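Local coordinates for protein probable zinc protease PqqL (Escherichia coli, PDB 6OFS) that probably cuts peptide bonds as a zinc-dependent endopeptidase of the M16 family in the bacterial periplasm, at residues I507-A512 with V680-V685; Q635-T640 with A721-K726; A733-W738 with T899-P904. All blocks are in the same frame, centred on the assembly; numbering follows the deposited sequence.

Contact 1. Residues I507-A512 with V680-V685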
ATOM      1  N   ILE A 507     -28.760  17.641  -8.683  1.00 49.02           N
ATOM      2  CA  ILE A 507     -29.985  18.131  -8.053  1.00 50.02           C
ATOM      3  C   ILE A 507     -29.583  19.168  -7.001  1.00 57.36           C
ATOM      4  O   ILE A 507     -28.835  18.838  -6.078  1.00 57.42           O
ATOM      5  CB  ILE A 507     -30.897  17.012  -7.459  1.00 52.14           C
ATOM      6  CG1 ILE A 507     -31.138  15.837  -8.454  1.00 51.61           C
ATOM      7  CG2 ILE A 507     -32.226  17.607  -6.929  1.00 52.04           C
ATOM      8  CD1 ILE A 507     -31.900  16.183  -9.777  1.00 61.31           C
ATOM      9  N   LEU A 508     -30.056  20.415  -7.151  1.00 56.35           N
ATOM     10  CA  LEU A 508     -29.759  21.486  -6.189  1.00 57.70           C
ATOM     11  C   LEU A 508     -30.961  21.859  -5.337  1.00 63.50           C
ATOM     12  O   LEU A 508     -32.063  22.043  -5.861  1.00 63.30           O
ATOM     13  CB  LEU A 508     -29.204  22.750  -6.868  1.00 58.28           C
ATOM     14  CG  LEU A 508     -27.867  22.637  -7.593  1.00 63.47           C
ATOM     15  CD1 LEU A 508     -27.564  23.916  -8.336  1.00 64.90           C
ATOM     16  CD2 LEU A 508     -26.723  22.336  -6.632  1.00 64.60           C
ATOM     17  N   ALA A 509     -30.735  21.997  -4.026  1.00 62.15           N
ATOM     18  CA  ALA A 509     -31.737  22.407  -3.039  1.00 63.28           C
ATOM     19  C   ALA A 509     -31.085  23.244  -1.952  1.00 70.76           C
ATOM     20  O   ALA A 509     -29.983  22.935  -1.492  1.00 68.83           O
ATOM     21  CB  ALA A 509     -32.416  21.195  -2.416  1.00 63.45           C
ATOM     22  N   LYS A 510     -31.760  24.319  -1.561  1.00 72.32           N
ATOM     23  CA  LYS A 510     -31.314  25.198  -0.487  1.00 74.88           C
ATOM     24  C   LYS A 510     -32.048  24.801   0.798  1.00 83.68           C
ATOM     25  O   LYS A 510     -33.232  24.456   0.741  1.00 83.19           O
ATOM     26  CB  LYS A 510     -31.589  26.673  -0.848  1.00 78.27           C
ATOM     27  CG  LYS A 510     -30.347  27.423  -1.335  1.00 90.31           C
ATOM     28  CD  LYS A 510     -30.682  28.763  -1.988  1.00 97.58           C
ATOM     29  CE  LYS A 510     -30.594  28.698  -3.497  1.00102.80           C
ATOM     30  NZ  LYS A 510     -30.842  30.021  -4.130  1.00108.84           N
ATOM     31  N   SER A 511     -31.350  24.799   1.942  1.00 84.51           N
ATOM     32  CA  SER A 511     -32.016  24.481   3.205  1.00 86.98           C
ATOM     33  C   SER A 511     -32.296  25.768   3.971  1.00 96.76           C
ATOM     34  O   SER A 511     -31.378  26.578   4.159  1.00 96.76           O
ATOM     35  CB  SER A 511     -31.190  23.521   4.055  1.00 90.53           C
ATOM     36  OG  SER A 511     -31.916  23.148   5.218  1.00 99.63           O
ATOM     37  N   ALA A 512     -33.569  25.970   4.388  1.00 97.08           N
ATOM     38  CA  ALA A 512     -33.982  27.146   5.164  1.00 99.05           C
ATOM     39  C   ALA A 512     -33.313  27.082   6.544  1.00106.54           C
ATOM     40  O   ALA A 512     -33.329  26.031   7.205  1.00105.41           O
ATOM     41  CB  ALA A 512     -35.499  27.202   5.291  1.00100.13           C
ATOM     42  N   VAL A 680     -26.606  14.961  -5.541  1.00 51.59           N
ATOM     43  CA  VAL A 680     -27.582  15.724  -4.752  1.00 51.59           C
ATOM     44  C   VAL A 680     -26.813  16.722  -3.857  1.00 53.98           C
ATOM     45  O   VAL A 680     -26.118  16.311  -2.938  1.00 52.23           O
ATOM     46  CB  VAL A 680     -28.567  14.806  -3.968  1.00 54.68           C
ATOM     47  CG1 VAL A 680     -29.456  15.623  -3.032  1.00 55.10           C
ATOM     48  CG2 VAL A 680     -29.416  13.965  -4.923  1.00 53.89           C
ATOM     49  N   ILE A 681     -26.897  18.019  -4.173  1.00 52.03           N
ATOM     50  CA  ILE A 681     -26.206  19.071  -3.423  1.00 52.91           C
ATOM     51  C   ILE A 681     -27.225  19.886  -2.609  1.00 58.42           C
ATOM     52  O   ILE A 681     -28.112  20.520  -3.185  1.00 58.61           O
ATOM     53  CB  ILE A 681     -25.262  19.932  -4.323  1.00 56.21           C
ATOM     54  CG1 ILE A 681     -24.307  19.039  -5.168  1.00 55.47           C
ATOM     55  CG2 ILE A 681     -24.472  20.970  -3.491  1.00 57.37           C
ATOM     56  CD1 ILE A 681     -23.773  19.689  -6.402  1.00 60.08           C
ATOM     57  N   VAL A 682     -27.138  19.794  -1.268  1.00 56.10           N
ATOM     58  CA  VAL A 682     -28.063  20.452  -0.339  1.00 57.72           C
ATOM     59  C   VAL A 682     -27.320  21.411   0.604  1.00 65.79           C
ATOM     60  O   VAL A 682     -26.399  20.993   1.314  1.00 64.62           O
ATOM     61  CB  VAL A 682     -28.969  19.432   0.409  1.00 60.81           C
ATOM     62  CG1 VAL A 682     -29.882  20.126   1.416  1.00 61.18           C
ATOM     63  CG2 VAL A 682     -29.800  18.615  -0.577  1.00 60.09           C
ATOM     64  N   GLY A 683     -27.723  22.680   0.573  1.00 67.13           N
ATOM     65  CA  GLY A 683     -27.123  23.739   1.380  1.00 70.28           C
ATOM     66  C   GLY A 683     -27.278  25.139   0.816  1.00 81.66           C
ATOM     67  O   GLY A 683     -27.923  25.327  -0.220  1.00 82.07           O
ATOM     68  N   ASN A 684     -26.677  26.138   1.501  1.00 82.89           N
ATOM     69  CA  ASN A 684     -26.761  27.552   1.104  1.00 85.00           C
ATOM     70  C   ASN A 684     -25.428  28.133   0.591  1.00 91.76           C
ATOM     71  O   ASN A 684     -24.657  28.706   1.370  1.00 92.43           O
ATOM     72  CB  ASN A 684     -27.342  28.406   2.247  1.00 86.40           C
ATOM     73  CG  ASN A 684     -28.706  27.979   2.733  1.00114.79           C
ATOM     74  OD1 ASN A 684     -29.527  27.437   1.982  1.00112.64           O
ATOM     75  ND2 ASN A 684     -28.985  28.228   4.007  1.00105.83           N
ATOM     76  N   VAL A 685     -25.164  27.982  -0.725  1.00 88.62           N
ATOM     77  CA  VAL A 685     -23.961  28.504  -1.400  1.00 88.62           C
ATOM     78  C   VAL A 685     -24.423  29.367  -2.596  1.00 93.82           C
ATOM     79  O   VAL A 685     -25.435  29.036  -3.223  1.00 92.76           O
ATOM     80  CB  VAL A 685     -22.966  27.370  -1.817  1.00 91.63           C
ATOM     81  CG1 VAL A 685     -21.785  27.904  -2.632  1.00 91.26           C
ATOM     82  CG2 VAL A 685     -22.457  26.593  -0.604  1.00 91.05           C
TER

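Contact 2. Residues Q635-T640 with A721-K726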
ATOM      1  N   GLN A 635     -30.624 -17.131   6.592  1.00 51.36           N
ATOM      2  CA  GLN A 635     -29.862 -17.335   5.360  1.00 50.76           C
ATOM      3  C   GLN A 635     -30.515 -18.449   4.540  1.00 55.49           C
ATOM      4  O   GLN A 635     -30.588 -18.342   3.315  1.00 54.72           O
ATOM      5  CB  GLN A 635     -28.388 -17.673   5.687  1.00 51.34           C
ATOM      6  CG  GLN A 635     -27.500 -18.067   4.500  1.00 54.18           C
ATOM      7  CD  GLN A 635     -27.462 -17.057   3.369  1.00 62.27           C
ATOM      8  OE1 GLN A 635     -27.462 -15.829   3.579  1.00 56.18           O
ATOM      9  NE2 GLN A 635     -27.418 -17.562   2.140  1.00 41.47           N
ATOM     10  N   GLN A 636     -30.990 -19.518   5.222  1.00 52.94           N
ATOM     11  CA  GLN A 636     -31.650 -20.659   4.570  1.00 52.06           C
ATOM     12  C   GLN A 636     -32.963 -20.181   3.954  1.00 54.11           C
ATOM     13  O   GLN A 636     -33.293 -20.570   2.841  1.00 52.35           O
ATOM     14  CB  GLN A 636     -31.888 -21.799   5.571  1.00 53.23           C
ATOM     15  CG  GLN A 636     -31.998 -23.161   4.914  1.00 67.67           C
ATOM     16  CD  GLN A 636     -32.608 -24.211   5.816  1.00 84.00           C
ATOM     17  OE1 GLN A 636     -31.990 -24.687   6.772  1.00 80.37           O
ATOM     18  NE2 GLN A 636     -33.830 -24.614   5.514  1.00 74.06           N
ATOM     19  N   MET A 637     -33.662 -19.277   4.655  1.00 51.41           N
ATOM     20  CA  MET A 637     -34.916 -18.698   4.186  1.00 52.24           C
ATOM     21  C   MET A 637     -34.722 -17.783   2.981  1.00 56.43           C
ATOM     22  O   MET A 637     -35.547 -17.795   2.066  1.00 56.44           O
ATOM     23  CB  MET A 637     -35.648 -17.979   5.324  1.00 55.17           C
ATOM     24  CG  MET A 637     -36.376 -18.932   6.272  1.00 59.73           C
ATOM     25  SD  MET A 637     -37.420 -20.177   5.453  1.00 64.38           S
ATOM     26  CE  MET A 637     -36.472 -21.624   5.775  1.00 61.23           C
ATOM     27  N   TYR A 638     -33.622 -17.003   2.986  1.00 51.70           N
ATOM     28  CA  TYR A 638     -33.224 -16.080   1.924  1.00 50.77           C
ATOM     29  C   TYR A 638     -33.089 -16.892   0.635  1.00 56.05           C
ATOM     30  O   TYR A 638     -33.702 -16.546  -0.376  1.00 56.17           O
ATOM     31  CB  TYR A 638     -31.902 -15.398   2.334  1.00 50.89           C
ATOM     32  CG  TYR A 638     -31.308 -14.399   1.364  1.00 51.48           C
ATOM     33  CD1 TYR A 638     -32.042 -13.297   0.927  1.00 53.41           C
ATOM     34  CD2 TYR A 638     -29.973 -14.482   0.981  1.00 51.48           C
ATOM     35  CE1 TYR A 638     -31.485 -12.351   0.066  1.00 52.67           C
ATOM     36  CE2 TYR A 638     -29.397 -13.528   0.146  1.00 51.64           C
ATOM     37  CZ  TYR A 638     -30.157 -12.466  -0.314  1.00 57.72           C
ATOM     38  OH  TYR A 638     -29.586 -11.533  -1.150  1.00 58.32           O
ATOM     39  N   GLU A 639     -32.397 -18.048   0.728  1.00 52.62           N
ATOM     40  CA  GLU A 639     -32.182 -19.022  -0.341  1.00 52.02           C
ATOM     41  C   GLU A 639     -33.469 -19.790  -0.689  1.00 56.10           C
ATOM     42  O   GLU A 639     -33.491 -20.490  -1.701  1.00 56.74           O
ATOM     43  CB  GLU A 639     -31.070 -20.022   0.061  1.00 53.32           C
ATOM     44  CG  GLU A 639     -29.676 -19.419   0.116  1.00 65.99           C
ATOM     45  CD  GLU A 639     -28.554 -20.405   0.383  1.00 93.87           C
ATOM     46  OE1 GLU A 639     -27.896 -20.281   1.441  1.00 98.98           O
ATOM     47  OE2 GLU A 639     -28.328 -21.296  -0.467  1.00 86.97           O
ATOM     48  N   THR A 640     -34.510 -19.709   0.161  1.00 51.98           N
ATOM     49  CA  THR A 640     -35.778 -20.410  -0.051  1.00 51.78           C
ATOM     50  C   THR A 640     -36.735 -19.532  -0.876  1.00 54.98           C
ATOM     51  O   THR A 640     -37.330 -20.014  -1.837  1.00 54.85           O
ATOM     52  CB  THR A 640     -36.338 -20.916   1.301  1.00 57.90           C
ATOM     53  OG1 THR A 640     -35.453 -21.912   1.822  1.00 55.88           O
ATOM     54  CG2 THR A 640     -37.734 -21.506   1.183  1.00 52.99           C
ATOM     55  N   ALA A 721     -42.896 -22.638  -0.274  1.00 60.70           N
ATOM     56  CA  ALA A 721     -42.159 -23.546   0.604  1.00 60.22           C
ATOM     57  C   ALA A 721     -42.554 -23.330   2.055  1.00 63.98           C
ATOM     58  O   ALA A 721     -42.773 -22.200   2.466  1.00 62.82           O
ATOM     59  CB  ALA A 721     -40.664 -23.373   0.423  1.00 60.52           C
ATOM     60  N   SER A 722     -42.707 -24.424   2.802  1.00 62.16           N
ATOM     61  CA  SER A 722     -43.057 -24.416   4.216  1.00 63.08           C
ATOM     62  C   SER A 722     -42.020 -25.275   4.908  1.00 70.32           C
ATOM     63  O   SER A 722     -42.175 -26.494   5.021  1.00 71.95           O
ATOM     64  CB  SER A 722     -44.471 -24.936   4.430  1.00 67.25           C
ATOM     65  OG  SER A 722     -45.387 -24.080   3.767  1.00 80.71           O
ATOM     66  N   VAL A 723     -40.910 -24.630   5.297  1.00 66.06           N
ATOM     67  CA  VAL A 723     -39.747 -25.260   5.903  1.00 65.42           C
ATOM     68  C   VAL A 723     -39.809 -25.235   7.428  1.00 69.27           C
ATOM     69  O   VAL A 723     -40.288 -24.263   8.017  1.00 68.45           O
ATOM     70  CB  VAL A 723     -38.451 -24.592   5.381  1.00 69.19           C
ATOM     71  CG1 VAL A 723     -37.215 -25.431   5.698  1.00 69.16           C
ATOM     72  CG2 VAL A 723     -38.536 -24.302   3.884  1.00 68.60           C
ATOM     73  N   THR A 724     -39.317 -26.319   8.056  1.00 66.71           N
ATOM     74  CA  THR A 724     -39.178 -26.485   9.504  1.00 66.84           C
ATOM     75  C   THR A 724     -37.762 -26.954   9.769  1.00 70.86           C
ATOM     76  O   THR A 724     -37.313 -27.938   9.180  1.00 70.60           O
ATOM     77  CB  THR A 724     -40.218 -27.447  10.111  1.00 73.82           C
ATOM     78  OG1 THR A 724     -40.121 -28.717   9.469  1.00 76.79           O
ATOM     79  CG2 THR A 724     -41.650 -26.900  10.074  1.00 67.96           C
ATOM     80  N   VAL A 725     -37.046 -26.231  10.624  1.00 68.03           N
ATOM     81  CA  VAL A 725     -35.658 -26.547  10.985  1.00 67.50           C
ATOM     82  C   VAL A 725     -35.567 -26.733  12.503  1.00 71.57           C
ATOM     83  O   VAL A 725     -35.929 -25.829  13.250  1.00 70.83           O
ATOM     84  CB  VAL A 725     -34.672 -25.455  10.462  1.00 70.77           C
ATOM     85  CG1 VAL A 725     -33.257 -25.686  10.971  1.00 70.65           C
ATOM     86  CG2 VAL A 725     -34.680 -25.376   8.941  1.00 70.20           C
ATOM     87  N   LYS A 726     -35.119 -27.910  12.951  1.00 69.59           N
ATOM     88  CA  LYS A 726     -34.901 -28.191  14.369  1.00 70.26           C
ATOM     89  C   LYS A 726     -33.398 -28.027  14.609  1.00 77.86           C
ATOM     90  O   LYS A 726     -32.638 -28.999  14.534  1.00 77.14           O
ATOM     91  CB  LYS A 726     -35.389 -29.589  14.762  1.00 71.85           C
ATOM     92  CG  LYS A 726     -36.895 -29.739  14.810  1.00 82.11           C
ATOM     93  CD  LYS A 726     -37.329 -31.210  14.837  1.00 93.82           C
ATOM     94  CE  LYS A 726     -36.867 -32.050  13.651  1.00108.19           C
ATOM     95  NZ  LYS A 726     -37.322 -31.512  12.336  1.00116.15           N
TER

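Contact 3. Residues A733-W738 with T899-P904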
ATOM      1  N   ALA A 733     -39.371 -20.823  19.702  1.00 60.43           N
ATOM      2  CA  ALA A 733     -39.746 -21.112  18.319  1.00 58.91           C
ATOM      3  C   ALA A 733     -39.760 -19.764  17.592  1.00 62.07           C
ATOM      4  O   ALA A 733     -40.348 -18.802  18.088  1.00 62.69           O
ATOM      5  CB  ALA A 733     -41.124 -21.755  18.260  1.00 59.27           C
ATOM      6  N   GLN A 734     -39.075 -19.683  16.455  1.00 57.34           N
ATOM      7  CA  GLN A 734     -39.024 -18.477  15.632  1.00 56.83           C
ATOM      8  C   GLN A 734     -39.772 -18.788  14.324  1.00 58.25           C
ATOM      9  O   GLN A 734     -39.383 -19.702  13.603  1.00 57.05           O
ATOM     10  CB  GLN A 734     -37.554 -18.066  15.388  1.00 58.30           C
ATOM     11  CG  GLN A 734     -37.356 -16.631  14.883  1.00 82.00           C
ATOM     12  CD  GLN A 734     -35.889 -16.239  14.769  1.00 97.90           C
ATOM     13  OE1 GLN A 734     -35.120 -16.271  15.750  1.00 91.81           O
ATOM     14  NE2 GLN A 734     -35.472 -15.847  13.564  1.00 80.24           N
ATOM     15  N   VAL A 735     -40.878 -18.072  14.057  1.00 54.50           N
ATOM     16  CA  VAL A 735     -41.716 -18.256  12.860  1.00 53.36           C
ATOM     17  C   VAL A 735     -41.639 -17.044  11.924  1.00 56.56           C
ATOM     18  O   VAL A 735     -41.860 -15.912  12.356  1.00 56.89           O
ATOM     19  CB  VAL A 735     -43.190 -18.623  13.208  1.00 56.73           C
ATOM     20  CG1 VAL A 735     -44.054 -18.729  11.954  1.00 55.91           C
ATOM     21  CG2 VAL A 735     -43.265 -19.919  14.009  1.00 56.76           C
ATOM     22  N   SER A 736     -41.373 -17.298  10.635  1.00 51.71           N
ATOM     23  CA  SER A 736     -41.337 -16.268   9.599  1.00 51.01           C
ATOM     24  C   SER A 736     -42.247 -16.649   8.425  1.00 54.53           C
ATOM     25  O   SER A 736     -42.162 -17.776   7.918  1.00 54.74           O
ATOM     26  CB  SER A 736     -39.909 -16.044   9.106  1.00 52.18           C
ATOM     27  OG  SER A 736     -39.071 -15.639  10.171  1.00 59.04           O
ATOM     28  N   GLN A 737     -43.122 -15.718   8.005  1.00 49.05           N
ATOM     29  CA  GLN A 737     -44.002 -15.932   6.856  1.00 47.78           C
ATOM     30  C   GLN A 737     -43.905 -14.744   5.908  1.00 51.53           C
ATOM     31  O   GLN A 737     -44.105 -13.600   6.311  1.00 51.94           O
ATOM     32  CB  GLN A 737     -45.457 -16.203   7.280  1.00 48.96           C
ATOM     33  CG  GLN A 737     -46.388 -16.516   6.100  1.00 50.79           C
ATOM     34  CD  GLN A 737     -47.827 -16.664   6.515  1.00 60.75           C
ATOM     35  OE1 GLN A 737     -48.337 -17.780   6.690  1.00 57.11           O
ATOM     36  NE2 GLN A 737     -48.519 -15.537   6.681  1.00 42.92           N
ATOM     37  N   TRP A 738     -43.533 -15.023   4.668  1.00 48.47           N
ATOM     38  CA  TRP A 738     -43.414 -14.033   3.602  1.00 48.36           C
ATOM     39  C   TRP A 738     -44.504 -14.285   2.599  1.00 51.50           C
ATOM     40  O   TRP A 738     -44.699 -15.413   2.157  1.00 50.67           O
ATOM     41  CB  TRP A 738     -42.071 -14.132   2.877  1.00 47.00           C
ATOM     42  CG  TRP A 738     -40.924 -13.455   3.559  1.00 48.15           C
ATOM     43  CD1 TRP A 738     -40.485 -12.178   3.350  1.00 51.06           C
ATOM     44  CD2 TRP A 738     -39.964 -14.077   4.416  1.00 48.05           C
ATOM     45  NE1 TRP A 738     -39.325 -11.956   4.056  1.00 50.47           N
ATOM     46  CE2 TRP A 738     -38.982 -13.107   4.721  1.00 52.18           C
ATOM     47  CE3 TRP A 738     -39.820 -15.375   4.940  1.00 49.56           C
ATOM     48  CZ2 TRP A 738     -37.908 -13.375   5.585  1.00 51.63           C
ATOM     49  CZ3 TRP A 738     -38.746 -15.644   5.779  1.00 51.32           C
ATOM     50  CH2 TRP A 738     -37.809 -14.650   6.099  1.00 51.92           C
ATOM     51  N   THR A 899     -42.833 -19.953   4.102  1.00 50.08           N
ATOM     52  CA  THR A 899     -42.937 -20.128   5.542  1.00 49.93           C
ATOM     53  C   THR A 899     -41.725 -20.845   6.094  1.00 55.74           C
ATOM     54  O   THR A 899     -41.249 -21.816   5.504  1.00 56.27           O
ATOM     55  CB  THR A 899     -44.267 -20.781   5.896  1.00 49.55           C
ATOM     56  OG1 THR A 899     -45.288 -20.065   5.194  1.00 46.70           O
ATOM     57  CG2 THR A 899     -44.560 -20.746   7.408  1.00 45.14           C
ATOM     58  N   GLY A 900     -41.227 -20.327   7.208  1.00 52.15           N
ATOM     59  CA  GLY A 900     -40.062 -20.859   7.886  1.00 52.27           C
ATOM     60  C   GLY A 900     -40.272 -20.915   9.374  1.00 58.30           C
ATOM     61  O   GLY A 900     -40.670 -19.926   9.995  1.00 59.29           O
ATOM     62  N   VAL A 901     -40.013 -22.085   9.951  1.00 54.55           N
ATOM     63  CA  VAL A 901     -40.157 -22.324  11.379  1.00 53.65           C
ATOM     64  C   VAL A 901     -38.834 -22.848  11.919  1.00 56.01           C
ATOM     65  O   VAL A 901     -38.334 -23.872  11.437  1.00 54.29           O
ATOM     66  CB  VAL A 901     -41.338 -23.293  11.662  1.00 57.89           C
ATOM     67  CG1 VAL A 901     -41.443 -23.602  13.138  1.00 58.05           C
ATOM     68  CG2 VAL A 901     -42.662 -22.722  11.151  1.00 57.94           C
ATOM     69  N   LEU A 902     -38.246 -22.127  12.892  1.00 53.31           N
ATOM     70  CA  LEU A 902     -37.012 -22.558  13.554  1.00 53.15           C
ATOM     71  C   LEU A 902     -37.424 -23.071  14.914  1.00 58.00           C
ATOM     72  O   LEU A 902     -37.974 -22.321  15.720  1.00 56.96           O
ATOM     73  CB  LEU A 902     -35.918 -21.467  13.634  1.00 52.62           C
ATOM     74  CG  LEU A 902     -34.581 -21.842  14.326  1.00 56.25           C
ATOM     75  CD1 LEU A 902     -33.935 -23.089  13.711  1.00 56.49           C
ATOM     76  CD2 LEU A 902     -33.597 -20.705  14.256  1.00 56.35           C
ATOM     77  N   LEU A 903     -37.230 -24.378  15.126  1.00 55.82           N
ATOM     78  CA  LEU A 903     -37.646 -25.071  16.341  1.00 56.49           C
ATOM     79  C   LEU A 903     -36.488 -25.589  17.159  1.00 62.00           C
ATOM     80  O   LEU A 903     -35.417 -25.825  16.598  1.00 60.77           O
ATOM     81  CB  LEU A 903     -38.552 -26.263  15.960  1.00 56.04           C
ATOM     82  CG  LEU A 903     -39.901 -25.922  15.373  1.00 59.93           C
ATOM     83  CD1 LEU A 903     -40.514 -27.126  14.703  1.00 59.39           C
ATOM     84  CD2 LEU A 903     -40.834 -25.301  16.421  1.00 62.50           C
ATOM     85  N   PRO A 904     -36.701 -25.882  18.466  1.00 60.89           N
ATOM     86  CA  PRO A 904     -35.628 -26.502  19.255  1.00 61.45           C
ATOM     87  C   PRO A 904     -35.310 -27.917  18.748  1.00 66.44           C
ATOM     88  O   PRO A 904     -36.124 -28.512  18.029  1.00 66.01           O
ATOM     89  CB  PRO A 904     -36.192 -26.503  20.683  1.00 63.58           C
ATOM     90  CG  PRO A 904     -37.309 -25.500  20.659  1.00 67.81           C
ATOM     91  CD  PRO A 904     -37.899 -25.670  19.303  1.00 63.00           C
TER

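Contact 1. Residues I507-A512 with V680-V685
Leu508 lays its CD2 methyl over the flank of Ile681, 3.6 Å from CB of Ile681, and the two side chains run side by side in the same direction. They sit on neighbouring parallel strands, 505-509 and 677-682, inside a mixed seven-stranded sheet of this M16-family protease. The first torsion of Leu508 sets CG beside its own backbone N (chi1 -63°), which helps to bring CD2 against Ile681 CB. Ile694 of helix 687-697 packs on both side chains, and Leu690 on Leu508. On the other face Ala509 CB meets Val682 CG2 at 4.1 Å, while Val848, Leu851 and Ala852 of helix 848-862 pack against Val682.

Backbone bonds join the strands in parallel fashion: Ile681 N gives to Ile507 O (2.8 Å), and Ile681 O in turn receives Ala509 N (3.1 Å). Gly683 N then reaches Ala509 O at 3.1 Å. Gly683 adopts backbone angles at which a CB would press on the preceding carbonyl oxygen, a clash that glycine avoids.

Past this point a side chain takes over from the backbone. The amide of Asn684 turns to Ser511, with a weak bond from Ser511 N to Asn684 OD1. Its stronger bond runs from Asn684 ND2 to Ser511 O at 2.9 Å, with the acceptor only 13° out of the amide plane.

Contact 2. Residues Q635-T640 with A721-K726
Thr640 presses its CG2 methyl against Ala721, 3.6 Å from CB of Ala721, and the same methyl lies 4.0 Å from Val723 CG2. Val723 is met by three helix residues. The chain of Met637 folds back so that its CE comes within 3.6 Å of Val723 CB, the two side chains running antiparallel to one another. Gln636 reaches out with an extended chain, and its amide crosses the ends of two valines: NE2 is 3.5 Å from Val723 CG1, and OE1 is equally near, 3.5 Å, to Val725 CG2. No hydrogen bond spans the interface; the amide meets only methyl groups of the strand.

This is helix-on-sheet packing in an alpha+beta domain of the M16 type. Segment 635-640 of helix 629-641 runs at 162° to segment 721-726, with their axes 10.4 Å apart; strand 721-728 is an edge strand of a five-stranded mixed sheet. Ala721, Val723 and Val725 face the helix, whereas Ser722 and Thr724 point away from it.

A bond within the helix fixes Thr640. Its OG1 donates to Gln636 O at 2.7 Å from above the carbonyl plane, and with OG1 beside the backbone N (chi1 -66°) CG2 is turned to the strand. Exchanging this threonine for a serine would probably open a gap beside Ala721 CB and Val723 CG2 and let the hydroxyl turn more freely. Gln635 and Glu639, which do not touch the strand, are joined separately: Gln635 NE2 bonds Glu639 OE1 at 2.8 Å and also reaches Thr647 O.

Contact 3. Residues A733-W738 with T899-P904
Gln734 and Leu902 exchange two backbone hydrogen bonds, Leu902 N to Gln734 O at 2.8 Å and almost straight (177°), and Gln734 N to Leu902 O at 3.0 Å. Two residues along, Ser736 and Gly900 repeat the pairing: Ser736 N reaches Gly900 O at 2.8 Å, and Gly900 N returns a bond to Ser736 O. The antiparallel strands 733-742 and 896-904 are neighbours inside a five-stranded mixed sheet of an M16-type domain. Between their hydrogen-bonded pairs lies the non-hydrogen-bonded pair Val735 and Val901, whose CG2 methyls meet side by side at 4.0 Å.

Gln737 and Thr899 form the next such pair on the same face, with Gln737 CG 3.8 Å from Thr899 OG1. The chain of Gln737 is extended, carrying its amide to helix 806-823, where NE2 bonds Asn814 OD1. At the other end, Ala733 CB touches Leu903 CD2 at 4.0 Å. The face of Gln734 and Leu902 is approached by helix 629-641, with Ala630 on Gln734 and Phe633 on Leu902; Trp738 makes a cation-pi contact with Arg641.

Because the hydrogen bonds across the strands all join backbone atoms, the pairing itself probably depends little on side-chain identity, which matters more toward the helices on the two faces.

Overall arrangement
From the N terminus, strand 505-509 enters first, followed by helix 629-641, and only then does strand 677-682 close contact 1. Contact 2 closes later still, at strand 721-728, so the two loops cross, although their nearest atoms stay about 26 Å apart. Contact 3 lies in series after both: it opens at 733-738, just past contact 2, and closes with 899-904 near the C terminus. Contact 1 joins two strands of the seven-stranded sheet, while contacts 2 and 3 belong to the five-stranded one. There strand 896-904 lies between 721-728 and 733-742, so that the last strand joins contact 2 to contact 3 through probable backbone hydrogen bonds.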